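PDB 3OTX: adenosine kinase, putative from Trypanosoma brucei, which probably catalyses the ATP-dependent phosphorylation of adenosine to AMP, a step of purine salvage that uses magnesium. Local coordinates for residues 7-12 / 85-90; 77-82 / 341-346; 218-223 / 260-265. The protein carries 1 engineered substitution. All blocks are in the same frame, centred on the assembly; numbering follows the deposited sequence.

Contact 1: 7-12 / 85-90; sequences PLRVYV and FVTYVG
Val-10, Tyr-11 and Val-12 pair in parallel register with Val-86, Thr-87 and Tyr-88, joining two neighbouring strands within the large mixed sheet of the ribokinase-like fold. Four backbone bonds alternate between the strands, from Val-10 N to Phe-85 O (2.9 Å) through to Val-89 N to Val-12 O (2.8 Å). The side chains divide between two faces. On one, Val-12 CG2 reaches Val-86 CG1 at 3.9 Å, while its CG1 approaches the Tyr-88 ring obliquely. On the other, Tyr-11 crosses toward Val-89, whose CG2 stands 3.3 Å from Tyr-11 OH. At the start of the pairing, CG of Phe-85 is anti to the backbone N (chi1 179°), and the ring beyond it comes back to Pro-7, Leu-8 and Val-10. Pro-7 CG lies over its face in a CH-pi contact, 4.2 Å from the centroid, and Leu-8 O meets its edge in plane. The Val-10 side chain lies beside that of Phe-85, pointing the same way, with CG2 3.5 Å from Phe-85 CE1. Arg-9 arches over Phe-85 O but is held chiefly by a salt bridge to Glu-162. A water donates to Val-10 O and also bonds Thr-87 OG1, giving that carbonyl a second donor beside Thr-87 N. Helix 66-76 packs on the Val-86 and Tyr-88 face, helix 154-162 on the Tyr-11 and Thr-87 face, and strands 165-169 and 111-116 flank the pair.

Contact 2: 77-82 / 341-346; sequences MQQAYK and EKPSFS
The carboxamide of Gln-79 and the ring of Phe-345 are the flat groups here, met by Glu-341 O and the Met-77 methyl respectively. Glu-341 O sits only 9° out of the amide plane, whereas Met-77 CE comes obliquely to the Phe-345 ring, 4.0 Å from CD2; that ring also stacks with Tyr-326 of helix 317-332. This is an irregular loop-to-tail contact at the surface of the ribokinase-like fold: the C-terminal tail lies against the loop that follows helix 66-76. Its one hydrogen bond between the segments runs from Gln-79 NE2 to Glu-341 O, at 3.0 Å and 165°, arriving in the plane of the acceptor carbonyl. Extension of the side chain beyond CG carries CD outward to the tail. The same NE2 also donates to Trp-76 O, so it ties the tail to the end of the helix, and the two bonds hold the carboxamide's rotation. Pro-343 fills the middle, its ring sliding past Met-77 in the opposite direction and resting on Trp-76 and Tyr-326 as well; Met-77 SD is 3.6 Å from Pro-343 CB. A second bend in the methionine, about CG-SD (chi3 -71°), places Met-77 CE 3.2 Å from Phe-345 O.

Contact 3: 218-223 / 260-265; sequences TDIIVA and GRVVVF
Arg-261 grips the carbonyl of Thr-218 side-on with two nitrogens, NE at 2.9 Å and NH2 at 3.1 Å from Thr-218 O, which lies only 3° out of the guanidinium plane. Asp-219 O sits at the same flat group's edge without bonding to it, and Ile-221 CD1 lies over one face, 3.9 Å above the plane. Bends at chi2 (70°) and chi3 (60°) bring CD and then NE round toward the 218-223 segment. Next comes a parallel ladder: Val-262 N donates to Asp-219 O at 2.8 Å, and three further bonds continue it to Ala-223 N and Val-264 O. Ile-220 and Val-262 lie side by side, as do Val-222 and Val-264, on the face covered by helix 300-311. On the other face Ala-223 CB is 3.6 Å from Phe-265 CD1, and helix 242-251 packs on Phe-265 and Val-263. The strands and the helices linking them form a beta-alpha-beta crossover, whose strands carry the ADP-binding Asn-224 and Thr-266. Further out, Tyr-255 OH bonds both Asp-219 OD1 and Gly-260 N, tying the two segments together where the pairing begins. Arg-261 NH1 bonds Ala-249 O and Val-253 O, and NH2 also bonds Pro-254 O. The buried guanidinium thus spends five N-H bonds on backbone carbonyls, whose partial charges probably stabilise its positive charge; the Asp-219 carboxylate is not in contact with it.

Contacts 1 and 3 are two pairings in one sheet, their centres 18 Å apart, separated in strand order by 165-169 and 193-197. Contact 1 closes before contact 3 opens along the chain. Contact 2 lies off the sheet, 16 Å from contact 1 and 25 Å from contact 3, centre to centre; its segments bracket those of contact 3 and alternate with those of contact 1. It touches contact 1 directly, Pro-7 CD meeting Tyr-81 CD2 at 3.5 Å. The loop 77-82 thus touches both the C-terminal tail and contact 1, whose Tyr-88 lies near the adenosine-binding Asn-15 and Gly-65, while contact 3 borders the ADP site.

Contact 1: 7-12 / 85-90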
loop_
_atom_site.group_PDB
_atom_site.type_symbol
_atom_site.label_atom_id
_atom_site.label_comp_id
_atom_site.label_asym_id
_atom_site.label_seq_id
_atom_site.Cartn_x
_atom_site.Cartn_y
_atom_site.Cartn_z
ATOM N N PRO A 7 12.483 8.124 -14.745
ATOM C CA PRO A 7 11.620 7.008 -14.387
ATOM C C PRO A 7 10.371 6.987 -15.224
ATOM O O PRO A 7 9.825 8.052 -15.559
ATOM C CB PRO A 7 11.229 7.307 -12.933
ATOM C CG PRO A 7 11.382 8.783 -12.788
ATOM C CD PRO A 7 12.531 9.147 -13.692
ATOM N N LEU A 8 9.900 5.773 -15.503
ATOM C CA LEU A 8 8.567 5.589 -16.052
ATOM C C LEU A 8 7.550 6.192 -15.102
ATOM O O LEU A 8 7.704 6.136 -13.870
ATOM C CB LEU A 8 8.235 4.117 -16.207
ATOM C CG LEU A 8 9.105 3.337 -17.201
ATOM C CD1 LEU A 8 8.738 1.871 -17.115
ATOM C CD2 LEU A 8 8.955 3.871 -18.644
ATOM N N ARG A 9 6.508 6.764 -15.675
ATOM C CA ARG A 9 5.403 7.321 -14.871
ATOM C C ARG A 9 4.592 6.230 -14.168
ATOM O O ARG A 9 4.274 5.171 -14.737
ATOM C CB ARG A 9 4.504 8.193 -15.761
ATOM C CG ARG A 9 5.185 9.477 -16.260
ATOM C CD ARG A 9 4.935 10.623 -15.288
ATOM N NE ARG A 9 3.509 10.929 -15.134
ATOM C CZ ARG A 9 3.020 11.996 -14.502
ATOM N NH1 ARG A 9 3.824 12.897 -13.954
ATOM N NH2 ARG A 9 1.712 12.169 -14.418
ATOM N N VAL A 10 4.280 6.513 -12.901
ATOM C CA VAL A 10 3.616 5.590 -12.015
ATOM C C VAL A 10 2.256 6.156 -11.640
ATOM O O VAL A 10 2.128 7.356 -11.326
ATOM C CB VAL A 10 4.479 5.345 -10.743
ATOM C CG1 VAL A 10 3.702 4.525 -9.735
ATOM C CG2 VAL A 10 5.785 4.592 -11.103
ATOM N N TYR A 11 1.246 5.299 -11.704
ATOM C CA TYR A 11 -0.107 5.622 -11.294
ATOM C C TYR A 11 -0.409 4.831 -10.049
ATOM O O TYR A 11 -0.307 3.593 -10.076
ATOM C CB TYR A 11 -1.073 5.189 -12.409
ATOM C CG TYR A 11 -2.545 5.421 -12.127
ATOM C CD1 TYR A 11 -3.181 6.556 -12.672
ATOM C CD2 TYR A 11 -3.299 4.512 -11.364
ATOM C CE1 TYR A 11 -4.525 6.806 -12.425
ATOM C CE2 TYR A 11 -4.673 4.754 -11.107
ATOM C CZ TYR A 11 -5.262 5.904 -11.641
ATOM O OH TYR A 11 -6.605 6.119 -11.408
ATOM N N VAL A 12 -0.785 5.517 -8.968
ATOM C CA VAL A 12 -1.126 4.836 -7.721
ATOM C C VAL A 12 -2.553 5.186 -7.337
ATOM O O VAL A 12 -2.945 6.352 -7.429
ATOM C CB VAL A 12 -0.213 5.340 -6.569
ATOM C CG1 VAL A 12 -0.655 4.779 -5.180
ATOM C CG2 VAL A 12 1.255 5.020 -6.857
ATOM N N PHE A 85 6.469 12.186 -12.078
ATOM C CA PHE A 85 6.711 10.778 -11.768
ATOM C C PHE A 85 5.445 10.056 -11.326
ATOM O O PHE A 85 4.888 9.268 -12.095
ATOM C CB PHE A 85 7.875 10.662 -10.769
ATOM C CG PHE A 85 8.200 9.262 -10.348
ATOM C CD1 PHE A 85 8.080 8.184 -11.211
ATOM C CD2 PHE A 85 8.628 9.027 -9.042
ATOM C CE1 PHE A 85 8.366 6.874 -10.753
ATOM C CE2 PHE A 85 8.930 7.715 -8.588
ATOM C CZ PHE A 85 8.817 6.653 -9.442
ATOM N N VAL A 86 4.950 10.335 -10.125
ATOM C CA VAL A 86 3.786 9.648 -9.598
ATOM C C VAL A 86 2.518 10.492 -9.655
ATOM O O VAL A 86 2.536 11.685 -9.345
ATOM C CB VAL A 86 4.014 9.237 -8.104
ATOM C CG1 VAL A 86 2.741 8.575 -7.504
ATOM C CG2 VAL A 86 5.247 8.358 -7.925
ATOM N N THR A 87 1.435 9.875 -10.121
ATOM C CA THR A 87 0.107 10.470 -9.988
ATOM C C THR A 87 -0.677 9.573 -9.052
ATOM O O THR A 87 -0.609 8.363 -9.161
ATOM C CB THR A 87 -0.624 10.492 -11.341
ATOM O OG1 THR A 87 0.095 11.340 -12.222
ATOM C CG2 THR A 87 -2.024 11.030 -11.180
ATOM N N TYR A 88 -1.364 10.179 -8.091
ATOM C CA TYR A 88 -2.157 9.451 -7.094
ATOM C C TYR A 88 -3.620 9.784 -7.311
ATOM O O TYR A 88 -3.982 10.965 -7.519
ATOM C CB TYR A 88 -1.747 9.900 -5.673
ATOM C CG TYR A 88 -2.555 9.285 -4.588
ATOM C CD1 TYR A 88 -2.140 8.108 -3.977
ATOM C CD2 TYR A 88 -3.722 9.903 -4.117
ATOM C CE1 TYR A 88 -2.910 7.501 -2.931
ATOM C CE2 TYR A 88 -4.481 9.330 -3.097
ATOM C CZ TYR A 88 -4.071 8.139 -2.501
ATOM O OH TYR A 88 -4.822 7.579 -1.478
ATOM N N VAL A 89 -4.448 8.754 -7.259
ATOM C CA VAL A 89 -5.904 8.905 -7.357
ATOM C C VAL A 89 -6.584 8.348 -6.102
ATOM O O VAL A 89 -6.297 7.224 -5.668
ATOM C CB VAL A 89 -6.451 8.223 -8.651
ATOM C CG1 VAL A 89 -7.984 8.168 -8.708
ATOM C CG2 VAL A 89 -5.976 9.019 -9.858
ATOM N N GLY A 90 -7.503 9.141 -5.547
ATOM C CA GLY A 90 -8.389 8.720 -4.480
ATOM C C GLY A 90 -9.402 9.827 -4.255
ATOM O O GLY A 90 -9.444 10.790 -5.019
HETATM O O HOH W 1 1.744 9.229 -13.446
#

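Contact 2: 77-82 / 341-346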
loop_
_atom_site.group_PDB
_atom_site.type_symbol
_atom_site.label_atom_id
_atom_site.label_comp_id
_atom_site.label_asym_id
_atom_site.label_seq_id
_atom_site.Cartn_x
_atom_site.Cartn_y
_atom_site.Cartn_z
ATOM N N MET A 77 12.419 9.011 -3.505
ATOM C CA MET A 77 13.571 8.368 -4.148
ATOM C C MET A 77 13.872 8.896 -5.541
ATOM O O MET A 77 14.878 8.495 -6.139
ATOM C CB MET A 77 13.323 6.873 -4.273
ATOM C CG MET A 77 13.420 6.099 -2.972
ATOM S SD MET A 77 15.037 6.144 -2.193
ATOM C CE MET A 77 16.007 5.123 -3.325
ATOM N N GLN A 78 12.991 9.740 -6.077
ATOM C CA GLN A 78 13.167 10.296 -7.416
ATOM C C GLN A 78 12.964 11.822 -7.374
ATOM O O GLN A 78 12.094 12.356 -8.036
ATOM C CB GLN A 78 12.182 9.631 -8.398
ATOM C CG GLN A 78 12.449 8.120 -8.659
ATOM C CD GLN A 78 13.763 7.854 -9.382
ATOM O OE1 GLN A 78 14.381 8.762 -9.901
ATOM N NE2 GLN A 78 14.207 6.593 -9.383
ATOM N N GLN A 79 13.728 12.527 -6.547
ATOM C CA GLN A 79 13.414 13.930 -6.305
ATOM C C GLN A 79 13.730 14.853 -7.493
ATOM O O GLN A 79 13.263 15.977 -7.524
ATOM C CB GLN A 79 14.030 14.437 -5.005
ATOM C CG GLN A 79 13.333 13.910 -3.751
ATOM C CD GLN A 79 14.012 14.406 -2.515
ATOM O OE1 GLN A 79 14.401 15.567 -2.452
ATOM N NE2 GLN A 79 14.164 13.538 -1.515
ATOM N N ALA A 80 14.463 14.360 -8.478
ATOM C CA ALA A 80 14.664 15.149 -9.697
ATOM C C ALA A 80 13.398 15.200 -10.587
ATOM O O ALA A 80 13.351 15.956 -11.583
ATOM C CB ALA A 80 15.901 14.678 -10.488
ATOM N N TYR A 81 12.372 14.440 -10.218
ATOM C CA TYR A 81 11.200 14.253 -11.062
ATOM C C TYR A 81 9.908 14.614 -10.365
ATOM O O TYR A 81 8.868 14.051 -10.642
ATOM C CB TYR A 81 11.154 12.808 -11.580
ATOM C CG TYR A 81 12.367 12.532 -12.396
ATOM C CD1 TYR A 81 12.454 12.987 -13.707
ATOM C CD2 TYR A 81 13.483 11.893 -11.826
ATOM C CE1 TYR A 81 13.615 12.788 -14.446
ATOM C CE2 TYR A 81 14.645 11.687 -12.561
ATOM C CZ TYR A 81 14.690 12.132 -13.854
ATOM O OH TYR A 81 15.841 11.911 -14.564
ATOM N N LYS A 82 9.984 15.601 -9.471
ATOM C CA LYS A 82 8.769 16.118 -8.839
ATOM C C LYS A 82 7.847 16.635 -9.921
ATOM O O LYS A 82 8.291 17.303 -10.863
ATOM C CB LYS A 82 9.090 17.219 -7.830
ATOM C CG LYS A 82 9.822 16.703 -6.614
ATOM C CD LYS A 82 10.010 17.790 -5.556
ATOM C CE LYS A 82 10.924 17.264 -4.469
ATOM N NZ LYS A 82 11.315 18.327 -3.503
ATOM N N GLU A 341 16.111 14.488 4.541
ATOM C CA GLU A 341 15.882 15.224 3.292
ATOM C C GLU A 341 15.971 14.388 2.020
ATOM O O GLU A 341 15.036 14.355 1.227
ATOM C CB GLU A 341 16.862 16.395 3.177
ATOM C CG GLU A 341 16.691 17.249 1.914
ATOM C CD GLU A 341 17.932 18.074 1.576
ATOM O OE1 GLU A 341 18.986 17.474 1.261
ATOM O OE2 GLU A 341 17.845 19.323 1.610
ATOM N N LYS A 342 17.109 13.733 1.835
ATOM C CA LYS A 342 17.410 13.046 0.590
ATOM C C LYS A 342 17.898 11.645 0.900
ATOM O O LYS A 342 18.525 11.411 1.936
ATOM C CB LYS A 342 18.468 13.808 -0.224
ATOM C CG LYS A 342 17.923 14.988 -1.043
ATOM C CD LYS A 342 19.066 15.837 -1.619
ATOM C CE LYS A 342 18.564 17.059 -2.407
ATOM N NZ LYS A 342 19.661 17.726 -3.186
ATOM N N PRO A 343 17.606 10.699 0.005
ATOM C CA PRO A 343 18.097 9.341 0.193
ATOM C C PRO A 343 19.618 9.256 0.057
ATOM O O PRO A 343 20.227 10.105 -0.592
ATOM C CB PRO A 343 17.441 8.555 -0.942
ATOM C CG PRO A 343 16.794 9.543 -1.839
ATOM C CD PRO A 343 16.784 10.871 -1.207
ATOM N N SER A 344 20.203 8.234 0.677
ATOM C CA SER A 344 21.627 7.947 0.583
ATOM C C SER A 344 21.835 6.623 -0.146
ATOM O O SER A 344 22.839 5.957 0.047
ATOM C CB SER A 344 22.220 7.847 1.989
ATOM O OG SER A 344 21.475 6.904 2.755
ATOM N N PHE A 345 20.868 6.252 -0.978
ATOM C CA PHE A 345 20.862 4.980 -1.690
ATOM C C PHE A 345 20.118 5.274 -2.964
ATOM O O PHE A 345 19.051 5.901 -2.937
ATOM C CB PHE A 345 20.098 3.934 -0.851
ATOM C CG PHE A 345 19.851 2.591 -1.528
ATOM C CD1 PHE A 345 20.445 1.430 -1.021
ATOM C CD2 PHE A 345 18.979 2.471 -2.611
ATOM C CE1 PHE A 345 20.216 0.173 -1.608
ATOM C CE2 PHE A 345 18.735 1.226 -3.200
ATOM C CZ PHE A 345 19.358 0.073 -2.700
ATOM N N SER A 346 20.680 4.842 -4.083
ATOM C CA SER A 346 19.951 4.899 -5.338
ATOM C C SER A 346 19.886 3.526 -5.992
ATOM O O SER A 346 20.847 2.746 -5.937
ATOM C CB SER A 346 20.540 5.954 -6.284
ATOM O OG SER A 346 21.944 5.939 -6.226
#

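Contact 3: 218-223 / 260-265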
loop_
_atom_site.group_PDB
_atom_site.type_symbol
_atom_site.label_atom_id
_atom_site.label_comp_id
_atom_site.label_asym_id
_atom_site.label_seq_id
_atom_site.Cartn_x
_atom_site.Cartn_y
_atom_site.Cartn_z
ATOM N N THR A 218 -3.033 -9.122 -12.929
ATOM C CA THR A 218 -1.994 -8.618 -12.045
ATOM C C THR A 218 -0.658 -9.243 -12.417
ATOM O O THR A 218 -0.490 -10.471 -12.337
ATOM C CB THR A 218 -2.348 -8.880 -10.582
ATOM O OG1 THR A 218 -3.579 -8.195 -10.261
ATOM C CG2 THR A 218 -1.246 -8.336 -9.663
ATOM N N ASP A 219 0.285 -8.403 -12.849
ATOM C CA ASP A 219 1.640 -8.891 -13.094
ATOM C C ASP A 219 2.443 -9.141 -11.806
ATOM O O ASP A 219 3.041 -10.219 -11.666
ATOM C CB ASP A 219 2.383 -7.932 -13.997
ATOM C CG ASP A 219 1.615 -7.631 -15.261
ATOM O OD1 ASP A 219 1.433 -8.536 -16.093
ATOM O OD2 ASP A 219 1.185 -6.495 -15.437
ATOM N N ILE A 220 2.434 -8.195 -10.855
ATOM C CA ILE A 220 3.273 -8.354 -9.682
ATOM C C ILE A 220 2.358 -8.315 -8.453
ATOM O O ILE A 220 1.566 -7.399 -8.286
ATOM C CB ILE A 220 4.346 -7.252 -9.604
ATOM C CG1 ILE A 220 5.178 -7.219 -10.902
ATOM C CG2 ILE A 220 5.209 -7.446 -8.362
ATOM C CD1 ILE A 220 6.556 -6.608 -10.741
ATOM N N ILE A 221 2.476 -9.346 -7.628
ATOM C CA ILE A 221 1.759 -9.428 -6.386
ATOM C C ILE A 221 2.779 -9.270 -5.269
ATOM O O ILE A 221 3.761 -10.010 -5.216
ATOM C CB ILE A 221 1.088 -10.786 -6.208
ATOM C CG1 ILE A 221 0.088 -11.065 -7.360
ATOM C CG2 ILE A 221 0.433 -10.858 -4.808
ATOM C CD1 ILE A 221 -0.373 -12.504 -7.447
ATOM N N VAL A 222 2.539 -8.301 -4.383
ATOM C CA VAL A 222 3.462 -8.021 -3.274
ATOM C C VAL A 222 2.672 -8.231 -1.973
ATOM O O VAL A 222 1.496 -7.855 -1.879
ATOM C CB VAL A 222 3.992 -6.574 -3.362
ATOM C CG1 VAL A 222 4.931 -6.248 -2.183
ATOM C CG2 VAL A 222 4.760 -6.384 -4.659
ATOM N N ALA A 223 3.292 -8.884 -0.983
ATOM C CA ALA A 223 2.659 -9.060 0.326
ATOM C C ALA A 223 3.708 -9.307 1.387
ATOM O O ALA A 223 4.872 -9.413 1.084
ATOM C CB ALA A 223 1.698 -10.218 0.304
ATOM N N GLY A 260 5.018 -11.084 -17.416
ATOM C CA GLY A 260 5.531 -12.175 -16.587
ATOM C C GLY A 260 5.042 -11.897 -15.180
ATOM O O GLY A 260 5.128 -10.764 -14.690
ATOM N N ARG A 261 4.499 -12.924 -14.542
ATOM C CA ARG A 261 4.030 -12.835 -13.161
ATOM C C ARG A 261 5.210 -12.887 -12.182
ATOM O O ARG A 261 6.102 -13.736 -12.310
ATOM C CB ARG A 261 2.987 -13.964 -12.946
ATOM C CG ARG A 261 2.653 -14.380 -11.533
ATOM C CD ARG A 261 1.844 -13.337 -10.709
ATOM N NE ARG A 261 0.517 -12.958 -11.261
ATOM C CZ ARG A 261 -0.545 -13.764 -11.382
ATOM N NH1 ARG A 261 -0.482 -15.054 -11.071
ATOM N NH2 ARG A 261 -1.688 -13.275 -11.866
ATOM N N VAL A 262 5.221 -11.949 -11.232
ATOM C CA VAL A 262 6.267 -11.843 -10.214
ATOM C C VAL A 262 5.549 -11.856 -8.866
ATOM O O VAL A 262 4.514 -11.199 -8.707
ATOM C CB VAL A 262 7.061 -10.507 -10.341
ATOM C CG1 VAL A 262 8.198 -10.380 -9.275
ATOM C CG2 VAL A 262 7.608 -10.327 -11.749
ATOM N N VAL A 263 6.104 -12.561 -7.885
ATOM C CA VAL A 263 5.538 -12.546 -6.551
ATOM C C VAL A 263 6.650 -12.160 -5.581
ATOM O O VAL A 263 7.758 -12.705 -5.646
ATOM C CB VAL A 263 4.906 -13.909 -6.201
ATOM C CG1 VAL A 263 4.292 -13.915 -4.824
ATOM C CG2 VAL A 263 3.803 -14.297 -7.240
ATOM N N VAL A 264 6.356 -11.212 -4.689
ATOM C CA VAL A 264 7.349 -10.702 -3.739
ATOM C C VAL A 264 6.725 -10.746 -2.352
ATOM O O VAL A 264 5.744 -10.046 -2.111
ATOM C CB VAL A 264 7.676 -9.223 -4.049
ATOM C CG1 VAL A 264 8.722 -8.670 -3.058
ATOM C CG2 VAL A 264 8.173 -9.051 -5.494
ATOM N N PHE A 265 7.284 -11.536 -1.441
ATOM C CA PHE A 265 6.766 -11.642 -0.069
ATOM C C PHE A 265 7.875 -11.253 0.903
ATOM O O PHE A 265 8.919 -11.925 0.981
ATOM C CB PHE A 265 6.323 -13.079 0.274
ATOM C CG PHE A 265 5.127 -13.567 -0.479
ATOM C CD1 PHE A 265 4.091 -12.699 -0.821
ATOM C CD2 PHE A 265 5.019 -14.933 -0.801
ATOM C CE1 PHE A 265 2.957 -13.175 -1.493
ATOM C CE2 PHE A 265 3.888 -15.415 -1.470
ATOM C CZ PHE A 265 2.874 -14.518 -1.816
#